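Local structure of A putative transcriptional regulator (Rhodococcus sp., 2HKU) at the interface of chains A and B. The protein probably binds DNA as a TetR-family transcriptional regulator, using a helix-turn-helix near its N-terminus to recognise control regions of its target genes. Sequence-based numbering; all coordinates share one arbitrary frame. Chains: chain A/B, A putative transcriptional regulator.

The interface of chains A and B. Residues chain A 178, 182, 188; chain B 118, 135, 139, 166, 169-170, 173.
This patch belongs to a two-fold symmetric interface between the C-terminal regions of two TetR-family subunits; it pairs helix and loop residues of chain A with three chain B helices, and plausibly serves the dimer usual for the family. A:Tyr188 and B:His139 meet tip to tip, the phenol OH 2.6 Å from the imidazole NE2 in a hydrogen bond that either group could donate. The ring planes are 74° apart, and the OH comes in at the imidazole edge, in its plane. The imidazole is fixed from its own chain: ND1 donates to the carbonyl O of B:Leu135 (2.8 Å), and B:Trp169 CD1 covers one face. A:Tyr188 is flanked by A:Gln178 CB over the centre of one face and B:Lys166 CD, offset toward the rim, on the other; B:Lys166 CG is 3.6 Å from CZ. With CG anti to the carbonyl carbon (chi1 -73°) and the chain extended beyond, A:Gln178 carries its amide into chain B, where NE2 hydrogen-bonds B:Ser170 OG at 3.1 Å. That hydroxyl also donates to B:Lys166 O (2.8 Å). OE1 lies in plane at the imidazole edge, 3.3 Å from B:His139 CE1. The amide lies 76° from the B:Phe173 ring plane and meets its rim, CD being 3.7 Å from CD2. A leucine in place of A:Gln178 would probably leave B:Ser170 OG and the imidazole edge without their amide partners. Four residues on, A:Thr182 CG2 packs against B:Leu135 CD1 at 3.6 Å.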
loop_
_atom_site.group_PDB
_atom_site.type_symbol
_atom_site.label_atom_id
_atom_site.label_comp_id
_atom_site.label_asym_id
_atom_site.label_seq_id
_atom_site.Cartn_x
_atom_site.Cartn_y
_atom_site.Cartn_z
ATOM N N GLN A 178 -1.044 2.416 -5.808
ATOM C CA GLN A 178 -1.088 2.035 -7.213
ATOM C C GLN A 178 -1.676 3.101 -8.076
ATOM O O GLN A 178 -1.349 3.263 -9.261
ATOM C CB GLN A 178 -1.978 0.851 -7.358
ATOM C CG GLN A 178 -1.222 -0.423 -6.774
ATOM C CD GLN A 178 -2.054 -1.595 -6.844
ATOM O OE1 GLN A 178 -1.849 -2.499 -7.711
ATOM N NE2 GLN A 178 -2.995 -1.699 -5.929
ATOM N N THR A 182 0.548 4.703 -11.123
ATOM C CA THR A 182 0.058 4.421 -12.467
ATOM C C THR A 182 -0.392 5.717 -13.137
ATOM O O THR A 182 -0.805 5.700 -14.305
ATOM C CB THR A 182 -1.166 3.520 -12.435
ATOM O OG1 THR A 182 -2.116 4.069 -11.532
ATOM C CG2 THR A 182 -0.777 2.093 -12.004
ATOM N N TYR A 188 -6.475 1.889 -12.305
ATOM C CA TYR A 188 -6.506 2.565 -11.009
ATOM C C TYR A 188 -6.782 4.037 -11.176
ATOM O O TYR A 188 -6.114 4.854 -10.536
ATOM C CB TYR A 188 -5.223 2.322 -10.159
ATOM C CG TYR A 188 -5.165 0.898 -9.593
ATOM C CD1 TYR A 188 -5.914 0.545 -8.491
ATOM C CD2 TYR A 188 -4.427 -0.110 -10.233
ATOM C CE1 TYR A 188 -5.931 -0.819 -7.967
ATOM C CE2 TYR A 188 -4.396 -1.474 -9.684
ATOM C CZ TYR A 188 -5.152 -1.801 -8.544
ATOM O OH TYR A 188 -5.114 -3.125 -8.007
HETATM N N MSE B 118 7.137 1.866 -6.443
HETATM C CA MSE B 118 5.920 2.543 -6.888
HETATM C C MSE B 118 5.811 3.988 -6.415
HETATM O O MSE B 118 5.285 4.806 -7.125
HETATM C CB MSE B 118 4.669 1.811 -6.358
HETATM C CG MSE B 118 4.364 0.635 -7.211
HETATM SE SE MSE B 118 2.623 -0.212 -7.058
HETATM C CE MSE B 118 2.920 -1.221 -5.352
ATOM N N LEU B 135 2.657 -4.295 -12.885
ATOM C CA LEU B 135 1.364 -4.424 -12.286
ATOM C C LEU B 135 0.421 -5.145 -13.189
ATOM O O LEU B 135 -0.379 -5.842 -12.693
ATOM C CB LEU B 135 0.671 -3.016 -11.947
ATOM C CG LEU B 135 1.237 -2.237 -10.741
ATOM C CD1 LEU B 135 0.560 -0.883 -10.565
ATOM C CD2 LEU B 135 1.123 -3.011 -9.403
ATOM N N HIS B 139 -1.619 -8.596 -12.065
ATOM C CA HIS B 139 -3.053 -8.601 -12.107
ATOM C C HIS B 139 -3.666 -9.581 -13.082
ATOM O O HIS B 139 -4.726 -10.142 -12.802
ATOM C CB HIS B 139 -3.588 -7.167 -12.431
ATOM C CG HIS B 139 -3.561 -6.265 -11.254
ATOM N ND1 HIS B 139 -2.377 -5.711 -10.777
ATOM C CD2 HIS B 139 -4.557 -5.770 -10.462
ATOM C CE1 HIS B 139 -2.649 -4.918 -9.750
ATOM N NE2 HIS B 139 -3.957 -4.931 -9.543
ATOM N N LYS B 166 -7.738 -6.629 -8.585
ATOM C CA LYS B 166 -7.262 -5.390 -8.012
ATOM C C LYS B 166 -7.477 -5.406 -6.534
ATOM O O LYS B 166 -6.726 -4.812 -5.854
ATOM C CB LYS B 166 -8.043 -4.199 -8.619
ATOM C CG LYS B 166 -7.681 -3.870 -10.113
ATOM C CD LYS B 166 -8.693 -2.717 -10.488
ATOM C CE LYS B 166 -8.942 -2.612 -11.966
ATOM N NZ LYS B 166 -10.099 -1.685 -12.243
ATOM N N TRP B 169 -4.599 -7.525 -4.932
ATOM C CA TRP B 169 -3.301 -6.872 -4.887
ATOM C C TRP B 169 -3.291 -5.626 -4.035
ATOM O O TRP B 169 -2.314 -5.396 -3.363
ATOM C CB TRP B 169 -2.763 -6.553 -6.306
ATOM C CG TRP B 169 -2.344 -7.768 -6.957
ATOM C CD1 TRP B 169 -2.957 -8.440 -7.980
ATOM C CD2 TRP B 169 -1.229 -8.585 -6.539
ATOM N NE1 TRP B 169 -2.229 -9.610 -8.285
ATOM C CE2 TRP B 169 -1.166 -9.706 -7.427
ATOM C CE3 TRP B 169 -0.219 -8.410 -5.581
ATOM C CZ2 TRP B 169 -0.160 -10.695 -7.323
ATOM C CZ3 TRP B 169 0.806 -9.428 -5.484
ATOM C CH2 TRP B 169 0.815 -10.493 -6.343
ATOM N N SER B 170 -4.351 -4.771 -4.123
ATOM C CA SER B 170 -4.451 -3.651 -3.198
ATOM C C SER B 170 -4.389 -4.123 -1.724
ATOM O O SER B 170 -3.717 -3.489 -0.917
ATOM C CB SER B 170 -5.734 -2.840 -3.449
ATOM O OG SER B 170 -5.809 -2.351 -4.820
ATOM N N PHE B 173 -0.563 -5.231 -1.051
ATOM C CA PHE B 173 0.352 -4.078 -0.900
ATOM C C PHE B 173 0.071 -3.303 0.388
ATOM O O PHE B 173 0.973 -2.919 1.110
ATOM C CB PHE B 173 0.242 -3.153 -2.105
ATOM C CG PHE B 173 0.713 -3.804 -3.398
ATOM C CD1 PHE B 173 1.914 -4.475 -3.461
ATOM C CD2 PHE B 173 -0.043 -3.714 -4.540
ATOM C CE1 PHE B 173 2.335 -5.100 -4.669
ATOM C CE2 PHE B 173 0.393 -4.247 -5.715
ATOM C CZ PHE B 173 1.542 -4.961 -5.798
#